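Local coordinates for uncharacterized protein lp_2664 (Lactobacillus plantarum WCFS1, PDB 2PJQ) that is of unknown function but carries an HD domain and so is possibly a metal-dependent phosphohydrolase, at residues I7-L12 with N52-L57; S106-F111 with M163-Y168. All blocks are in the same frame, centred on the assembly; numbering follows the deposited sequence.

Contact 1: I7-L12 with N52-L57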
ATOM      1  N   ILE B   7      36.315   6.045  -6.294  1.00 36.34           N
ATOM      2  CA  ILE B   7      35.311   7.102  -6.313  1.00 30.56           C
ATOM      3  C   ILE B   7      35.640   8.096  -5.217  1.00 26.48           C
ATOM      4  O   ILE B   7      35.734   7.729  -4.048  1.00 24.92           O
ATOM      5  CB  ILE B   7      33.894   6.550  -6.085  1.00 31.03           C
ATOM      6  CG1 ILE B   7      33.574   5.506  -7.150  1.00 30.33           C
ATOM      7  CG2 ILE B   7      32.873   7.679  -6.169  1.00 28.95           C
ATOM      8  CD1 ILE B   7      32.168   4.963  -7.053  1.00 32.47           C
ATOM      9  N   THR B   8      35.814   9.353  -5.604  1.00 27.37           N
ATOM     10  CA  THR B   8      36.161  10.415  -4.661  1.00 25.50           C
ATOM     11  C   THR B   8      34.965  11.001  -3.936  1.00 23.82           C
ATOM     12  O   THR B   8      33.846  11.014  -4.454  1.00 23.64           O
ATOM     13  CB  THR B   8      36.882  11.574  -5.361  1.00 20.37           C
ATOM     14  OG1 THR B   8      36.020  12.141  -6.350  1.00 18.04           O
ATOM     15  CG2 THR B   8      38.148  11.090  -6.018  1.00 19.26           C
ATOM     16  N   GLU B   9      35.230  11.521  -2.743  1.00 21.27           N
ATOM     17  CA  GLU B   9      34.201  12.108  -1.907  1.00 21.91           C
ATOM     18  C   GLU B   9      33.391  13.188  -2.633  1.00 20.58           C
ATOM     19  O   GLU B   9      32.226  13.423  -2.316  1.00 18.83           O
ATOM     20  CB  GLU B   9      34.833  12.681  -0.640  1.00 23.62           C
ATOM     21  CG  GLU B   9      33.942  12.535   0.580  1.00 28.64           C
ATOM     22  CD  GLU B   9      34.080  11.182   1.292  1.00 30.65           C
ATOM     23  OE1 GLU B   9      34.467  10.175   0.649  1.00 29.37           O
ATOM     24  OE2 GLU B   9      33.785  11.135   2.507  1.00 31.47           O
ATOM     25  N   THR B  10      34.009  13.835  -3.614  1.00 19.52           N
ATOM     26  CA  THR B  10      33.336  14.877  -4.376  1.00 19.08           C
ATOM     27  C   THR B  10      32.389  14.249  -5.368  1.00 17.96           C
ATOM     28  O   THR B  10      31.269  14.717  -5.569  1.00 18.98           O
ATOM     29  CB  THR B  10      34.338  15.735  -5.164  1.00 19.96           C
ATOM     30  OG1 THR B  10      35.049  16.577  -4.258  1.00 23.66           O
ATOM     31  CG2 THR B  10      33.626  16.596  -6.185  1.00 20.31           C
ATOM     32  N   GLN B  11      32.860  13.188  -6.006  1.00 17.33           N
ATOM     33  CA  GLN B  11      32.060  12.502  -6.987  1.00 14.26           C
ATOM     34  C   GLN B  11      30.924  11.838  -6.250  1.00 14.79           C
ATOM     35  O   GLN B  11      29.789  11.820  -6.738  1.00 15.82           O
ATOM     36  CB  GLN B  11      32.895  11.458  -7.705  1.00 13.63           C
ATOM     37  CG  GLN B  11      34.126  12.013  -8.388  1.00 13.24           C
ATOM     38  CD  GLN B  11      34.970  10.929  -9.048  1.00 14.63           C
ATOM     39  OE1 GLN B  11      35.284   9.907  -8.426  1.00 13.07           O
ATOM     40  NE2 GLN B  11      35.351  11.154 -10.308  1.00 12.27           N
ATOM     41  N   LEU B  12      31.220  11.306  -5.065  1.00 11.45           N
ATOM     42  CA  LEU B  12      30.190  10.639  -4.285  1.00  9.60           C
ATOM     43  C   LEU B  12      29.038  11.604  -4.101  1.00  9.55           C
ATOM     44  O   LEU B  12      27.930  11.341  -4.579  1.00 10.93           O
ATOM     45  CB  LEU B  12      30.716  10.199  -2.919  1.00 10.21           C
ATOM     46  CG  LEU B  12      30.214   8.831  -2.418  1.00  9.72           C
ATOM     47  CD1 LEU B  12      30.533   8.656  -0.925  1.00  4.36           C
ATOM     48  CD2 LEU B  12      28.720   8.711  -2.652  1.00  5.65           C
ATOM     49  N   ASN B  52      34.682  -1.441   0.243  1.00 13.14           N
ATOM     50  CA  ASN B  52      35.034  -0.116  -0.214  1.00 13.15           C
ATOM     51  C   ASN B  52      33.771   0.725  -0.020  1.00 13.40           C
ATOM     52  O   ASN B  52      32.721   0.426  -0.585  1.00 13.96           O
ATOM     53  CB  ASN B  52      35.409  -0.127  -1.686  1.00 13.55           C
ATOM     54  CG  ASN B  52      35.583   1.271  -2.230  1.00 17.00           C
ATOM     55  OD1 ASN B  52      36.514   1.984  -1.852  1.00 18.94           O
ATOM     56  ND2 ASN B  52      34.673   1.688  -3.097  1.00 17.87           N
ATOM     57  N   LEU B  53      33.878   1.778   0.778  1.00 13.97           N
ATOM     58  CA  LEU B  53      32.739   2.635   1.064  1.00 15.53           C
ATOM     59  C   LEU B  53      32.159   3.370  -0.132  1.00 16.56           C
ATOM     60  O   LEU B  53      31.035   3.088  -0.542  1.00 17.42           O
ATOM     61  CB  LEU B  53      33.119   3.653   2.131  1.00 17.20           C
ATOM     62  CG  LEU B  53      31.969   4.236   2.936  1.00 16.15           C
ATOM     63  CD1 LEU B  53      31.297   3.119   3.729  1.00 14.87           C
ATOM     64  CD2 LEU B  53      32.499   5.316   3.862  1.00 17.66           C
ATOM     65  N   ASN B  54      32.926   4.310  -0.686  1.00 17.83           N
ATOM     66  CA  ASN B  54      32.484   5.115  -1.833  1.00 17.04           C
ATOM     67  C   ASN B  54      31.932   4.403  -3.062  1.00 15.23           C
ATOM     68  O   ASN B  54      31.089   4.958  -3.753  1.00 17.92           O
ATOM     69  CB  ASN B  54      33.605   6.050  -2.275  1.00 17.39           C
ATOM     70  CG  ASN B  54      33.942   7.071  -1.223  1.00 19.37           C
ATOM     71  OD1 ASN B  54      33.539   6.934  -0.062  1.00 19.68           O
ATOM     72  ND2 ASN B  54      34.697   8.097  -1.608  1.00 19.52           N
ATOM     73  N   LEU B  55      32.404   3.203  -3.367  1.00  9.85           N
ATOM     74  CA  LEU B  55      31.876   2.500  -4.524  1.00  7.42           C
ATOM     75  C   LEU B  55      30.490   2.036  -4.111  1.00  9.20           C
ATOM     76  O   LEU B  55      29.523   2.169  -4.869  1.00  8.97           O
ATOM     77  CB  LEU B  55      32.728   1.274  -4.855  1.00  6.86           C
ATOM     78  CG  LEU B  55      32.625   0.568  -6.217  1.00  5.13           C
ATOM     79  CD1 LEU B  55      33.147  -0.853  -6.068  1.00  1.16           C
ATOM     80  CD2 LEU B  55      31.204   0.536  -6.727  1.00  4.62           C
ATOM     81  N   THR B  56      30.415   1.482  -2.898  1.00  8.77           N
ATOM     82  CA  THR B  56      29.177   0.949  -2.334  1.00  6.07           C
ATOM     83  C   THR B  56      28.028   1.947  -2.346  1.00  6.33           C
ATOM     84  O   THR B  56      27.001   1.713  -2.976  1.00  6.75           O
ATOM     85  CB  THR B  56      29.388   0.475  -0.867  1.00  8.15           C
ATOM     86  OG1 THR B  56      30.364  -0.568  -0.835  1.00 11.35           O
ATOM     87  CG2 THR B  56      28.106  -0.083  -0.281  1.00  7.73           C
ATOM     88  N   LEU B  57      28.198   3.062  -1.646  1.00  7.89           N
ATOM     89  CA  LEU B  57      27.130   4.046  -1.566  1.00  7.08           C
ATOM     90  C   LEU B  57      26.778   4.533  -2.947  1.00  6.48           C
ATOM     91  O   LEU B  57      25.600   4.676  -3.272  1.00  5.77           O
ATOM     92  CB  LEU B  57      27.532   5.226  -0.685  1.00  6.44           C
ATOM     93  CG  LEU B  57      28.058   4.824   0.685  1.00  7.40           C
ATOM     94  CD1 LEU B  57      28.295   6.062   1.516  1.00  9.34           C
ATOM     95  CD2 LEU B  57      27.060   3.890   1.358  1.00  9.46           C
TER

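Contact 2: S106-F111 with M163-Y168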
ATOM      1  N   SER B 106      19.746  -7.375  -8.909  1.00 44.85           N
ATOM      2  CA  SER B 106      18.313  -7.486  -8.736  1.00 46.70           C
ATOM      3  C   SER B 106      17.875  -8.946  -8.739  1.00 47.00           C
ATOM      4  O   SER B 106      18.489  -9.803  -9.379  1.00 46.35           O
ATOM      5  CB  SER B 106      17.566  -6.707  -9.823  1.00 47.91           C
ATOM      6  OG  SER B 106      17.789  -5.311  -9.701  1.00 47.71           O
ATOM      7  N   PHE B 107      16.813  -9.201  -7.982  1.00 50.15           N
ATOM      8  CA  PHE B 107      16.200 -10.515  -7.851  1.00 51.29           C
ATOM      9  C   PHE B 107      15.653 -10.917  -9.223  1.00 55.23           C
ATOM     10  O   PHE B 107      15.686 -12.090  -9.599  1.00 54.94           O
ATOM     11  CB  PHE B 107      15.056 -10.418  -6.843  1.00 38.93           C
ATOM     12  CG  PHE B 107      14.301 -11.693  -6.638  1.00 33.40           C
ATOM     13  CD1 PHE B 107      14.795 -12.683  -5.803  1.00 31.42           C
ATOM     14  CD2 PHE B 107      13.058 -11.873  -7.225  1.00 31.21           C
ATOM     15  CE1 PHE B 107      14.055 -13.834  -5.546  1.00 30.02           C
ATOM     16  CE2 PHE B 107      12.310 -13.019  -6.975  1.00 29.93           C
ATOM     17  CZ  PHE B 107      12.808 -13.999  -6.132  1.00 29.24           C
ATOM     18  N   SER B 108      15.145  -9.929  -9.960  1.00 57.36           N
ATOM     19  CA  SER B 108      14.587 -10.166 -11.286  1.00 61.66           C
ATOM     20  C   SER B 108      15.619 -10.876 -12.151  1.00 64.91           C
ATOM     21  O   SER B 108      15.284 -11.754 -12.946  1.00 64.62           O
ATOM     22  CB  SER B 108      14.174  -8.839 -11.939  1.00 61.92           C
ATOM     23  OG  SER B 108      15.261  -7.929 -12.041  1.00 61.75           O
ATOM     24  N   LYS B 109      16.881 -10.493 -11.978  1.00 69.75           N
ATOM     25  CA  LYS B 109      17.973 -11.082 -12.740  1.00 73.44           C
ATOM     26  C   LYS B 109      18.252 -12.524 -12.338  1.00 75.75           C
ATOM     27  O   LYS B 109      18.304 -13.405 -13.193  1.00 75.46           O
ATOM     28  CB  LYS B 109      19.244 -10.243 -12.577  1.00 73.64           C
ATOM     29  CG  LYS B 109      19.289  -8.998 -13.448  1.00 74.79           C
ATOM     30  CD  LYS B 109      19.133  -9.365 -14.922  1.00 75.61           C
ATOM     31  CE  LYS B 109      19.530  -8.221 -15.847  1.00 76.47           C
ATOM     32  NZ  LYS B 109      21.003  -7.980 -15.856  1.00 76.84           N
ATOM     33  N   SER B 110      18.420 -12.755 -11.036  1.00 77.73           N
ATOM     34  CA  SER B 110      18.713 -14.084 -10.496  1.00 80.42           C
ATOM     35  C   SER B 110      18.017 -15.225 -11.234  1.00 82.13           C
ATOM     36  O   SER B 110      18.531 -16.343 -11.273  1.00 81.42           O
ATOM     37  CB  SER B 110      18.350 -14.152  -9.005  1.00 81.79           C
ATOM     38  OG  SER B 110      16.949 -14.082  -8.803  1.00 82.68           O
ATOM     39  N   PHE B 111      16.850 -14.950 -11.808  1.00 85.73           N
ATOM     40  CA  PHE B 111      16.124 -15.979 -12.541  1.00 87.66           C
ATOM     41  C   PHE B 111      16.981 -16.494 -13.696  1.00 88.42           C
ATOM     42  O   PHE B 111      17.048 -17.700 -13.938  1.00 88.51           O
ATOM     43  CB  PHE B 111      14.797 -15.435 -13.080  1.00 88.62           C
ATOM     44  CG  PHE B 111      13.816 -15.051 -12.006  1.00 90.05           C
ATOM     45  CD1 PHE B 111      13.817 -13.767 -11.465  1.00 90.34           C
ATOM     46  CD2 PHE B 111      12.894 -15.979 -11.527  1.00 90.08           C
ATOM     47  CE1 PHE B 111      12.915 -13.413 -10.464  1.00 90.48           C
ATOM     48  CE2 PHE B 111      11.990 -15.635 -10.526  1.00 90.34           C
ATOM     49  CZ  PHE B 111      11.998 -14.350  -9.994  1.00 90.56           C
HETATM   50  N   MSE B 163       9.312 -18.744 -12.119  1.00 75.46           N
HETATM   51  CA  MSE B 163       9.353 -17.509 -12.895  1.00 78.12           C
HETATM   52  C   MSE B 163      10.613 -17.312 -13.729  1.00 79.04           C
HETATM   53  O   MSE B 163      11.651 -17.918 -13.467  1.00 79.25           O
HETATM   54  CB  MSE B 163       9.195 -16.310 -11.967  1.00 83.35           C
HETATM   55  CG  MSE B 163       7.935 -16.313 -11.134  1.00 85.36           C
HETATM   56 SE   MSE B 163       7.961 -14.855  -9.866  1.00 89.55          SE
HETATM   57  CE  MSE B 163       7.298 -13.463 -11.007  1.00 86.97           C
ATOM     58  N   THR B 164      10.503 -16.441 -14.730  1.00 82.14           N
ATOM     59  CA  THR B 164      11.613 -16.116 -15.623  1.00 83.60           C
ATOM     60  C   THR B 164      11.725 -14.596 -15.768  1.00 85.01           C
ATOM     61  O   THR B 164      10.735 -13.879 -15.602  1.00 84.74           O
ATOM     62  CB  THR B 164      11.406 -16.722 -17.028  1.00 82.45           C
ATOM     63  OG1 THR B 164      10.300 -16.076 -17.671  1.00 81.89           O
ATOM     64  CG2 THR B 164      11.128 -18.215 -16.928  1.00 81.48           C
ATOM     65  N   ARG B 165      12.930 -14.121 -16.083  1.00 85.62           N
ATOM     66  CA  ARG B 165      13.213 -12.691 -16.254  1.00 87.79           C
ATOM     67  C   ARG B 165      12.014 -11.891 -16.742  1.00 88.20           C
ATOM     68  O   ARG B 165      11.640 -10.877 -16.148  1.00 88.32           O
ATOM     69  CB  ARG B 165      14.375 -12.497 -17.239  1.00 90.14           C
ATOM     70  CG  ARG B 165      14.665 -11.038 -17.631  1.00 91.50           C
ATOM     71  CD  ARG B 165      15.177 -10.203 -16.456  1.00 92.71           C
ATOM     72  NE  ARG B 165      15.650  -8.883 -16.878  1.00 93.22           N
ATOM     73  CZ  ARG B 165      16.120  -7.950 -16.049  1.00 93.63           C
ATOM     74  NH1 ARG B 165      16.182  -8.183 -14.742  1.00 93.62           N
ATOM     75  NH2 ARG B 165      16.532  -6.782 -16.524  1.00 93.00           N
ATOM     76  N   GLU B 166      11.420 -12.354 -17.833  1.00 89.43           N
ATOM     77  CA  GLU B 166      10.269 -11.683 -18.405  1.00 90.29           C
ATOM     78  C   GLU B 166       9.054 -11.800 -17.496  1.00 90.44           C
ATOM     79  O   GLU B 166       8.594 -10.805 -16.937  1.00 90.00           O
ATOM     80  CB  GLU B 166       9.961 -12.277 -19.773  1.00 92.99           C
ATOM     81  CG  GLU B 166      11.180 -12.348 -20.669  1.00 95.06           C
ATOM     82  CD  GLU B 166      10.853 -12.862 -22.051  1.00 96.32           C
ATOM     83  OE1 GLU B 166       9.970 -12.267 -22.707  1.00 97.12           O
ATOM     84  OE2 GLU B 166      11.481 -13.854 -22.482  1.00 97.13           O
ATOM     85  N   GLN B 167       8.545 -13.019 -17.344  1.00 89.24           N
ATOM     86  CA  GLN B 167       7.373 -13.243 -16.510  1.00 90.24           C
ATOM     87  C   GLN B 167       7.307 -12.263 -15.347  1.00 91.05           C
ATOM     88  O   GLN B 167       6.356 -11.492 -15.228  1.00 90.80           O
ATOM     89  CB  GLN B 167       7.358 -14.672 -15.965  1.00 90.07           C
ATOM     90  CG  GLN B 167       7.292 -15.750 -17.032  1.00 89.43           C
ATOM     91  CD  GLN B 167       6.799 -17.079 -16.485  1.00 89.38           C
ATOM     92  OE1 GLN B 167       6.968 -18.125 -17.115  1.00 88.61           O
ATOM     93  NE2 GLN B 167       6.171 -17.041 -15.313  1.00 88.45           N
ATOM     94  N   TYR B 168       8.338 -12.283 -14.509  1.00 92.90           N
ATOM     95  CA  TYR B 168       8.402 -11.415 -13.336  1.00 93.58           C
ATOM     96  C   TYR B 168       8.262  -9.922 -13.613  1.00 93.21           C
ATOM     97  O   TYR B 168       7.485  -9.233 -12.947  1.00 92.90           O
ATOM     98  CB  TYR B 168       9.709 -11.660 -12.565  1.00 95.46           C
ATOM     99  CG  TYR B 168       9.881 -10.753 -11.359  1.00 96.45           C
ATOM    100  CD1 TYR B 168       8.915 -10.712 -10.348  1.00 96.84           C
ATOM    101  CD2 TYR B 168      10.994  -9.920 -11.240  1.00 96.36           C
ATOM    102  CE1 TYR B 168       9.049  -9.860  -9.253  1.00 96.62           C
ATOM    103  CE2 TYR B 168      11.139  -9.064 -10.146  1.00 96.57           C
ATOM    104  CZ  TYR B 168      10.163  -9.040  -9.158  1.00 96.47           C
ATOM    105  OH  TYR B 168      10.296  -8.195  -8.079  1.00 96.13           O
TER

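Contact 1: I7-L12 with N52-L57
The side-chain amide of Asn54 reaches across to the opposing segment and gives both of its N-H groups away. Its ND2 donates to the backbone carbonyl oxygen Ile7 O at 2.7 Å, with an N-H...O angle of 159°, and to Glu9 OE1 at 3.1 Å. Both acceptors lie close to the plane of the Asn54 amide, so the two bonds fix its rotation. The carboxylate and amide planes are inclined to each other by 44°, and Glu9 gets there through a chain bent at its second torsion. At Asn54 itself, CG stands anti to the carbonyl carbon (chi1 -65°), which directs it toward segment 7-12, where ND2 meets Ile7 O.

Both bonds end at the start of helix 9-22: Ile7 O just before the cap and Glu9 in the first turn. Thr8 is the N-cap of this helix and forms a capping box with Gln11: Thr8 N donates an almost straight bond to Gln11 OE1 at 2.9 Å, while the return bond from Gln11 N to Thr8 OG1 is weak and the hydroxyl less surely placed. Gln11 NE2 in turn donates to the carbonyl oxygen of Gln88. Asn54 lies in the first turn of helix 53-62, within the HD domain, where Asn52 occupies the N-cap position.

Apolar packing continues on to the backbone and to Leu57. Ile7 CD1 sits against the second helix, 3.5 Å from Leu55 CA, and Ile7 CB packs 3.9 Å from Asn54 CB. Leu12 crosses Asn54 at about a right angle, bringing CD1 to the amide, 3.6 Å from Asn54 OD1; its other methyl, CD2, lies 4.2 Å from Leu57 CB. Beyond this layer Ile7 reaches Ile98 of helix 92-102, and Leu57 rests on Ala42 and Arg43 of helix 32-49.

Contact 2: S106-F111 with M163-Y168
Lys109 lays its aliphatic chain over one face of the Arg165 guanidinium, its CE 3.4 Å from Arg165 CZ and offset toward the rim. A bend at chi2 (-57°) places CD over the guanidinium, and one at chi4 (71°) directs NZ to its hydrogen bond with the carbonyl oxygen of Asp103, so the contact with Arg165 is made by methylenes. Ser108 OG comes to the guanidinium edge, 2.9 Å from Arg165 NH1, but the angle is too poor for a hydrogen bond.

Ser108 CB meets the edge of the Tyr168 ring, 3.4 Å from CD2. The Phe111 and Tyr168 rings are nearly parallel, with planes 29° apart, yet are slid so far that they barely overlap. Phe111 CE2 also packs 3.2 Å from CB of Met163, a selenomethionine, whose more distant SE makes an oblique Met-aromatic contact, 5.1 Å from the ring centroid. Helix 175-183 adds His178 and Lys182 against Tyr168.

Ser106 makes a weak hydrogen bond with His63, and the Ser108 side chain lies near, without touching, the residues of a presumed H...HD...D pattern that includes His63, consistent with an HD-type site, although no metal is bound to them here.

Contact 1 and contact 2 follow one another along the chain, the first closing before the second opens, and they occupy separate places in an all-helical fold. Their centres are 29 Å apart and their nearest atoms about 13 Å, so neither touches the other. Segments 52-57 and 106-111 both fall in the stretch matching the HD family. Helix 53-62 relates them: contact 1 joins its N-terminal end to the start of helix 9-22, while just past its C-terminal end comes His63, the weak partner of Ser106. Contact 2 joins helix 107-110 to helix 165-170, with Ser108 near the presumed, unconfirmed HD-type residues but not touching them.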